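Local coordinates for ribonuclease P protein component 3 (Thermococcus kodakarensis KOD1, PDB 3WYZ), which is probably a protein subunit of ribonuclease P, the RNA-protein complex that matures tRNA by cleaving the 5'-ends of its precursors, at residues S112-R117 with M160-L165. Sequence-based numbering, arbitrary orientation. Where two conformers were deposited one is given.
Sequences SPWFGR and MKTWQL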
# COMPACT_ATOMS: atom_id res chain seq x y z
N SER A 112 3.45 4.34 -0.47
CA SER A 112 4.68 5.10 -0.21
C SER A 112 4.96 6.19 -1.26
O SER A 112 5.84 6.03 -2.09
CB SER A 112 5.87 4.15 -0.14
OG SER A 112 5.74 3.25 0.94
N PRO A 113 4.21 7.30 -1.21
CA PRO A 113 4.42 8.40 -2.17
C PRO A 113 5.81 9.04 -2.06
O PRO A 113 6.27 9.65 -3.02
CB PRO A 113 3.32 9.41 -1.81
CG PRO A 113 2.86 9.04 -0.43
CD PRO A 113 3.06 7.56 -0.33
N TRP A 114 6.44 8.89 -0.90
CA TRP A 114 7.79 9.39 -0.63
C TRP A 114 8.90 8.52 -1.22
O TRP A 114 10.06 8.94 -1.26
CB TRP A 114 8.02 9.51 0.89
CG TRP A 114 7.76 8.22 1.62
CD1 TRP A 114 8.63 7.17 1.79
CD2 TRP A 114 6.53 7.83 2.25
NE1 TRP A 114 8.01 6.16 2.48
CE2 TRP A 114 6.72 6.53 2.77
CE3 TRP A 114 5.29 8.44 2.42
CZ2 TRP A 114 5.72 5.84 3.45
CZ3 TRP A 114 4.29 7.76 3.09
CH2 TRP A 114 4.51 6.47 3.60
N PHE A 115 8.56 7.31 -1.66
CA PHE A 115 9.56 6.30 -2.03
C PHE A 115 10.61 6.82 -3.01
O PHE A 115 10.29 7.21 -4.13
CB PHE A 115 8.85 5.06 -2.61
CG PHE A 115 9.79 3.93 -2.95
CD1 PHE A 115 10.39 3.19 -1.94
CD2 PHE A 115 10.05 3.59 -4.27
CE1 PHE A 115 11.25 2.14 -2.25
CE2 PHE A 115 10.91 2.54 -4.58
CZ PHE A 115 11.51 1.81 -3.57
N GLY A 116 11.86 6.84 -2.58
CA GLY A 116 12.97 7.28 -3.42
C GLY A 116 13.01 8.78 -3.66
O GLY A 116 13.43 9.22 -4.73
N ARG A 117 12.60 9.56 -2.67
CA ARG A 117 12.55 11.02 -2.78
C ARG A 117 13.25 11.69 -1.61
O ARG A 117 13.62 11.05 -0.63
CB ARG A 117 11.10 11.51 -2.83
CG ARG A 117 10.25 10.93 -3.94
CD ARG A 117 8.84 11.50 -3.89
NE ARG A 117 8.81 12.94 -4.11
CZ ARG A 117 8.95 13.52 -5.30
NH1 ARG A 117 9.12 12.80 -6.41
NH2 ARG A 117 8.92 14.84 -5.39
N MET A 160 5.76 11.12 8.65
CA MET A 160 5.11 12.06 9.56
C MET A 160 4.35 13.15 8.81
O MET A 160 3.22 13.46 9.16
CB MET A 160 6.12 12.69 10.52
CG MET A 160 6.67 11.73 11.56
SD MET A 160 8.04 12.43 12.50
CE MET A 160 8.76 10.97 13.24
N LYS A 161 4.97 13.73 7.78
CA LYS A 161 4.32 14.78 6.98
C LYS A 161 3.08 14.24 6.26
O LYS A 161 2.04 14.89 6.23
CB LYS A 161 5.28 15.39 5.95
CG LYS A 161 6.47 16.14 6.54
CD LYS A 161 6.88 17.33 5.67
CE LYS A 161 8.32 17.77 5.92
NZ LYS A 161 8.57 19.17 5.48
N THR A 162 3.21 13.05 5.67
CA THR A 162 2.11 12.41 4.97
C THR A 162 0.98 12.03 5.93
O THR A 162 -0.19 12.20 5.60
CB THR A 162 2.59 11.17 4.21
OG1 THR A 162 3.62 11.53 3.29
CG2 THR A 162 1.45 10.53 3.46
N TRP A 163 1.33 11.52 7.10
CA TRP A 163 0.32 11.17 8.10
C TRP A 163 -0.50 12.40 8.51
O TRP A 163 -1.72 12.33 8.57
CB TRP A 163 0.95 10.52 9.33
CG TRP A 163 0.06 10.56 10.54
CD1 TRP A 163 0.31 11.17 11.73
CD2 TRP A 163 -1.25 9.98 10.67
NE1 TRP A 163 -0.74 11.00 12.59
CE2 TRP A 163 -1.72 10.28 11.97
CE3 TRP A 163 -2.07 9.25 9.81
CZ2 TRP A 163 -2.97 9.86 12.43
CZ3 TRP A 163 -3.33 8.83 10.27
CH2 TRP A 163 -3.76 9.15 11.58
N GLN A 164 0.16 13.51 8.79
CA GLN A 164 -0.50 14.73 9.23
C GLN A 164 -1.51 15.24 8.20
O GLN A 164 -2.56 15.75 8.54
CB GLN A 164 0.53 15.83 9.53
CG GLN A 164 1.39 15.57 10.76
CD GLN A 164 2.61 16.49 10.83
OE1 GLN A 164 2.51 17.68 10.58
NE2 GLN A 164 3.76 15.93 11.19
N LEU A 165 -1.14 15.10 6.92
CA LEU A 165 -2.02 15.46 5.80
C LEU A 165 -3.17 14.46 5.66
O LEU A 165 -4.33 14.86 5.59
CB LEU A 165 -1.23 15.51 4.49
CG LEU A 165 -0.36 16.75 4.30
CD1 LEU A 165 0.65 16.55 3.18
CD2 LEU A 165 -1.23 17.97 4.02
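Thr162 meets the six-membered ring of Trp114 with all three of its side-chain heavy atoms. The hydroxyl comes nearest, Thr162 OG1 lying 3.6 Å from Trp114 CE3, while the methyl carbon Thr162 CG2 stands 4.0 Å from Trp114 CZ3, in the ring plane at its edge. OG1 approaches obliquely, and the two side chains cross at about a right angle. This is van der Waals contact: no hydrogen bond joins the two segments, and the hydroxyl bonds instead to the carbonyl of Phe158, one turn earlier in its own helix. Thr162 chi1 of -58° accounts for both roles, since it sets OG1 beside the backbone N, within range of that carbonyl, and turns CG2 anti to the N. The same methyl also faces the proline ring, with Pro113 CG 4.4 Å from Thr162 CG2, a looser contact. The segments bury only 94 Å² against each other, and their closest CA atoms, Pro113 CA and Thr162 CA, are 8.5 Å apart, so side chains alone bridge the gap.

Both belong to a TIM-barrel-like fold of parallel strands and surrounding helices: 112-117 follows strand 109-111, whereas 160-165 is part of helix 149-168, which in sequence falls between strands 136-140 and 173-176. Two turns shape the loop, a type I turn from Ser112 to Phe115, closed by Phe115 N to Ser112 O at 3.0 Å, and a type II turn from Trp114 to Arg117.

Within the first turn, Trp114 CG sits between the backbone N and carbonyl carbon (chi1 55°), which folds the indole back over the loop; Ser112 CA lies 3.8 Å above the ring plane, over its centre. Phe139 also meets the indole, their planes inclined at about 35°, and Ile155, Phe158 and Met159 extend its contact with the helix.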